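Local coordinates for protein diacylglycerol lipase (Aspergillus oryzae, PDB 5XK2) that probably hydrolyses the ester bonds of mono- and diacylglycerols as a class 3 lipase, captured here in a closed conformation, at residues R200-P212 with G258-F272. Sequence-based numbering, arbitrary orientation.
Sequences RFTHNDDPVPKLP and GLPDLLAFHSHVWYF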
# COMPACT_ATOMS: atom_id res chain seq x y z
N ARG A 200 -5.40 2.63 -22.95
CA ARG A 200 -4.75 2.76 -21.65
C ARG A 200 -5.29 4.00 -20.96
O ARG A 200 -5.30 5.09 -21.55
CB ARG A 200 -3.22 2.84 -21.79
CG ARG A 200 -2.53 3.07 -20.41
CD ARG A 200 -1.01 3.14 -20.55
NE ARG A 200 -0.56 4.32 -21.30
CZ ARG A 200 -0.46 5.56 -20.80
NH1 ARG A 200 -0.77 5.80 -19.53
NH2 ARG A 200 -0.00 6.55 -21.58
N PHE A 201 -5.75 3.84 -19.72
CA PHE A 201 -6.40 4.93 -18.99
C PHE A 201 -5.60 5.41 -17.80
O PHE A 201 -4.92 4.64 -17.13
CB PHE A 201 -7.78 4.47 -18.50
CG PHE A 201 -8.70 4.11 -19.62
CD1 PHE A 201 -8.66 2.84 -20.16
CD2 PHE A 201 -9.58 5.04 -20.14
CE1 PHE A 201 -9.51 2.48 -21.20
CE2 PHE A 201 -10.41 4.71 -21.19
CZ PHE A 201 -10.38 3.42 -21.73
N THR A 202 -5.72 6.70 -17.53
CA THR A 202 -5.24 7.29 -16.29
C THR A 202 -6.34 8.15 -15.70
O THR A 202 -7.30 8.53 -16.39
CB THR A 202 -4.04 8.20 -16.51
OG1 THR A 202 -4.44 9.26 -17.40
CG2 THR A 202 -2.85 7.42 -17.12
N HIS A 203 -6.23 8.45 -14.42
CA HIS A 203 -7.27 9.23 -13.77
C HIS A 203 -6.66 10.29 -12.89
O HIS A 203 -6.03 9.96 -11.89
CB HIS A 203 -8.17 8.31 -12.93
CG HIS A 203 -9.28 9.04 -12.23
ND1 HIS A 203 -9.62 8.80 -10.92
CD2 HIS A 203 -10.12 10.02 -12.67
CE1 HIS A 203 -10.63 9.58 -10.57
NE2 HIS A 203 -10.95 10.33 -11.61
N ASN A 204 -6.86 11.56 -13.26
CA ASN A 204 -6.34 12.68 -12.48
C ASN A 204 -4.90 12.43 -12.05
O ASN A 204 -4.04 12.15 -12.90
CB ASN A 204 -7.26 12.96 -11.27
CG ASN A 204 -8.59 13.56 -11.71
OD1 ASN A 204 -8.64 14.29 -12.70
ND2 ASN A 204 -9.66 13.25 -10.98
N ASP A 205 -4.63 12.55 -10.75
CA ASP A 205 -3.28 12.47 -10.19
C ASP A 205 -2.92 11.07 -9.68
O ASP A 205 -2.09 10.93 -8.78
CB ASP A 205 -3.06 13.53 -9.10
CG ASP A 205 -4.07 13.47 -7.97
OD1 ASP A 205 -5.05 12.70 -8.06
OD2 ASP A 205 -3.88 14.24 -7.00
N ASP A 206 -3.60 10.05 -10.17
CA ASP A 206 -3.28 8.67 -9.75
C ASP A 206 -1.76 8.43 -9.78
O ASP A 206 -1.11 8.69 -10.78
CB ASP A 206 -4.01 7.71 -10.71
CG ASP A 206 -3.74 6.24 -10.42
OD1 ASP A 206 -3.02 5.91 -9.45
OD2 ASP A 206 -4.29 5.42 -11.18
N PRO A 207 -1.16 8.02 -8.65
CA PRO A 207 0.30 7.85 -8.65
C PRO A 207 0.81 6.62 -9.41
O PRO A 207 1.98 6.60 -9.83
CB PRO A 207 0.64 7.72 -7.16
CG PRO A 207 -0.60 7.16 -6.53
CD PRO A 207 -1.76 7.81 -7.31
N VAL A 208 -0.02 5.60 -9.55
CA VAL A 208 0.47 4.32 -10.05
C VAL A 208 0.97 4.38 -11.51
O VAL A 208 2.02 3.82 -11.79
CB VAL A 208 -0.60 3.22 -9.84
CG1 VAL A 208 -0.14 1.88 -10.44
CG2 VAL A 208 -0.85 3.04 -8.32
N PRO A 209 0.27 5.10 -12.42
CA PRO A 209 0.79 5.21 -13.79
C PRO A 209 2.09 6.00 -13.91
O PRO A 209 2.57 6.19 -15.03
CB PRO A 209 -0.36 5.90 -14.55
CG PRO A 209 -1.58 5.47 -13.79
CD PRO A 209 -1.12 5.57 -12.35
N LYS A 210 2.57 6.59 -12.82
CA LYS A 210 3.86 7.27 -12.87
C LYS A 210 5.04 6.36 -12.53
O LYS A 210 6.18 6.82 -12.47
CB LYS A 210 3.87 8.46 -11.91
CG LYS A 210 2.86 9.49 -12.28
CD LYS A 210 2.83 10.61 -11.25
CE LYS A 210 1.54 11.31 -11.32
NZ LYS A 210 1.53 12.44 -10.36
N LEU A 211 4.75 5.08 -12.29
CA LEU A 211 5.77 4.10 -11.93
C LEU A 211 5.77 2.93 -12.91
O LEU A 211 4.73 2.59 -13.46
CB LEU A 211 5.55 3.56 -10.52
CG LEU A 211 5.67 4.60 -9.40
CD1 LEU A 211 5.32 3.93 -8.09
CD2 LEU A 211 7.08 5.19 -9.37
N PRO A 212 6.95 2.34 -13.17
CA PRO A 212 8.29 2.81 -12.80
C PRO A 212 8.62 4.13 -13.47
O PRO A 212 7.90 4.58 -14.39
CB PRO A 212 9.21 1.69 -13.33
CG PRO A 212 8.34 0.53 -13.56
CD PRO A 212 6.98 1.06 -13.90
N GLY A 258 4.85 16.03 -11.13
CA GLY A 258 5.53 14.90 -11.73
C GLY A 258 5.83 13.75 -10.78
O GLY A 258 6.23 12.67 -11.22
N LEU A 259 5.63 13.97 -9.49
CA LEU A 259 5.86 12.92 -8.50
C LEU A 259 4.62 12.04 -8.27
O LEU A 259 3.50 12.49 -8.46
CB LEU A 259 6.28 13.55 -7.16
CG LEU A 259 7.68 14.16 -7.02
CD1 LEU A 259 7.94 14.50 -5.56
CD2 LEU A 259 8.75 13.22 -7.55
N PRO A 260 4.82 10.77 -7.87
CA PRO A 260 3.73 9.89 -7.44
C PRO A 260 3.30 10.18 -6.01
O PRO A 260 3.97 9.76 -5.07
CB PRO A 260 4.31 8.47 -7.59
CG PRO A 260 5.79 8.65 -7.58
CD PRO A 260 6.11 10.06 -7.98
N ASP A 261 2.26 10.99 -5.84
CA ASP A 261 1.77 11.38 -4.52
C ASP A 261 1.00 10.24 -3.84
O ASP A 261 -0.02 9.78 -4.35
CB ASP A 261 0.87 12.62 -4.70
CG ASP A 261 0.33 13.18 -3.39
OD1 ASP A 261 0.52 12.60 -2.29
OD2 ASP A 261 -0.35 14.24 -3.48
N LEU A 262 1.50 9.78 -2.69
CA LEU A 262 0.84 8.72 -1.95
C LEU A 262 -0.61 9.09 -1.60
O LEU A 262 -1.50 8.23 -1.65
CB LEU A 262 1.63 8.41 -0.66
CG LEU A 262 0.97 7.46 0.34
CD1 LEU A 262 0.75 6.10 -0.29
CD2 LEU A 262 1.89 7.32 1.54
N LEU A 263 -0.85 10.35 -1.28
CA LEU A 263 -2.19 10.75 -0.87
C LEU A 263 -3.14 10.87 -2.05
O LEU A 263 -4.34 11.00 -1.88
CB LEU A 263 -2.16 12.07 -0.08
CG LEU A 263 -3.45 12.35 0.71
CD1 LEU A 263 -3.80 11.22 1.68
CD2 LEU A 263 -3.32 13.67 1.44
N ALA A 264 -2.60 10.78 -3.27
CA ALA A 264 -3.45 10.78 -4.46
C ALA A 264 -3.97 9.37 -4.77
O ALA A 264 -4.62 9.15 -5.79
CB ALA A 264 -2.71 11.34 -5.66
N PHE A 265 -3.70 8.41 -3.89
CA PHE A 265 -4.08 7.05 -4.18
C PHE A 265 -5.59 6.86 -4.41
O PHE A 265 -5.99 5.99 -5.17
CB PHE A 265 -3.60 6.09 -3.08
CG PHE A 265 -3.63 4.68 -3.52
CD1 PHE A 265 -2.64 4.18 -4.33
CD2 PHE A 265 -4.71 3.86 -3.18
CE1 PHE A 265 -2.69 2.88 -4.77
CE2 PHE A 265 -4.76 2.55 -3.62
CZ PHE A 265 -3.75 2.06 -4.41
N HIS A 266 -6.41 7.70 -3.80
CA HIS A 266 -7.86 7.63 -4.02
C HIS A 266 -8.18 7.63 -5.53
O HIS A 266 -9.11 6.95 -5.96
CB HIS A 266 -8.56 8.81 -3.33
CG HIS A 266 -8.21 10.14 -3.91
ND1 HIS A 266 -8.98 10.77 -4.87
CD2 HIS A 266 -7.14 10.95 -3.69
CE1 HIS A 266 -8.41 11.92 -5.20
NE2 HIS A 266 -7.30 12.05 -4.50
N SER A 267 -7.39 8.36 -6.31
CA SER A 267 -7.63 8.47 -7.76
C SER A 267 -7.47 7.12 -8.46
O SER A 267 -8.05 6.88 -9.51
CB SER A 267 -6.68 9.49 -8.39
OG SER A 267 -6.99 10.79 -7.88
N HIS A 268 -6.67 6.24 -7.86
CA HIS A 268 -6.35 4.96 -8.48
C HIS A 268 -7.54 4.01 -8.55
O HIS A 268 -7.56 3.13 -9.42
CB HIS A 268 -5.21 4.26 -7.71
CG HIS A 268 -4.67 3.03 -8.39
ND1 HIS A 268 -4.13 3.06 -9.66
CD2 HIS A 268 -4.53 1.76 -7.94
CE1 HIS A 268 -3.70 1.84 -9.97
NE2 HIS A 268 -3.93 1.04 -8.95
N VAL A 269 -8.48 4.14 -7.62
CA VAL A 269 -9.53 3.13 -7.55
C VAL A 269 -10.81 3.54 -8.26
O VAL A 269 -11.73 2.73 -8.34
CB VAL A 269 -9.84 2.75 -6.08
CG1 VAL A 269 -8.55 2.37 -5.38
CG2 VAL A 269 -10.52 3.90 -5.34
N TRP A 270 -10.85 4.76 -8.80
CA TRP A 270 -12.05 5.22 -9.50
C TRP A 270 -11.75 5.40 -10.99
O TRP A 270 -11.30 6.47 -11.40
CB TRP A 270 -12.54 6.55 -8.89
CG TRP A 270 -12.95 6.42 -7.46
CD1 TRP A 270 -12.21 6.74 -6.36
CD2 TRP A 270 -14.20 5.90 -6.97
NE1 TRP A 270 -12.92 6.45 -5.21
CE2 TRP A 270 -14.14 5.94 -5.56
CE3 TRP A 270 -15.35 5.40 -7.58
CZ2 TRP A 270 -15.20 5.49 -4.75
CZ3 TRP A 270 -16.41 4.97 -6.77
CH2 TRP A 270 -16.31 5.02 -5.38
N TYR A 271 -12.05 4.37 -11.78
CA TYR A 271 -11.90 4.43 -13.24
C TYR A 271 -13.26 4.03 -13.78
O TYR A 271 -13.54 2.86 -13.99
CB TYR A 271 -10.78 3.46 -13.69
CG TYR A 271 -9.41 4.07 -13.58
CD1 TYR A 271 -8.80 4.28 -12.33
CD2 TYR A 271 -8.72 4.48 -14.72
CE1 TYR A 271 -7.53 4.87 -12.24
CE2 TYR A 271 -7.46 5.06 -14.63
CZ TYR A 271 -6.87 5.27 -13.40
OH TYR A 271 -5.63 5.85 -13.33
N PHE A 272 -14.06 5.05 -14.03
CA PHE A 272 -15.49 4.98 -14.35
C PHE A 272 -16.36 4.36 -13.28
O PHE A 272 -17.38 4.95 -12.92
CB PHE A 272 -15.71 4.19 -15.63
CG PHE A 272 -14.95 4.72 -16.80
CD1 PHE A 272 -15.38 5.88 -17.44
CD2 PHE A 272 -13.79 4.09 -17.23
CE1 PHE A 272 -14.66 6.41 -18.52
CE2 PHE A 272 -13.07 4.62 -18.31
CZ PHE A 272 -13.50 5.77 -18.95
O HOH W 1 -9.45 11.84 -8.43
O HOH W 2 0.33 11.73 -7.97
O HOH W 3 -5.30 13.94 -4.70
O HOH W 4 7.40 9.82 -11.60
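Asp206 OD2 takes two donors from segment 258-272: His268 ND1 at 2.8 Å on the syn side of the carboxylate, and Tyr271 OH at 2.6 Å on the anti lone pair. The imidazole bond is nearly straight (168°) and lies in the histidine ring plane, although that ring stands 60° from the carboxylate. OD1 is met from above the carboxylate plane by Val208 N, closing an Asx turn that helps hold the carboxylate's rotation. Val208 CG2 sits over the centre of one face of the His268 ring, 3.5 Å from its centroid, so edge and face are both gripped. His268 NE2 bonds Ser153 OG in the GxSxG sequence, probably the nucleophile elbow, consistent with the Ser-His-Asp triad of an alpha/beta-hydrolase lipase: Asp206 follows strand 198-203 of the central sheet, and His268 lies on a loop beyond its last strand. Alongside, His203 CG is anti to the backbone N, which turns the imidazole edge toward the face of Tyr271; CB rests over that face, ND1 donates in plane to a lone pair of Ser267 O at 2.9 Å, and NE2 reaches Ala229 O. Farther out, Phe272 meets Phe201 in an offset edge-to-face contact, planes at 83°. Toward Asp205 and Lys210 the join is wetter. Ser267 OG donates to Asp205 OD1 at 2.7 Å and accepts from a water bound to Asn204 ND2; another water links Asp205 OD2 with His266 NE2, whose ND1 bonds Asp231. The extended Lys210 chain runs beside Pro260 to Leu259 O, met 2.7 Å away by NZ from above the carbonyl plane, and a third water ties NZ to Asp205 O and Asp261 N.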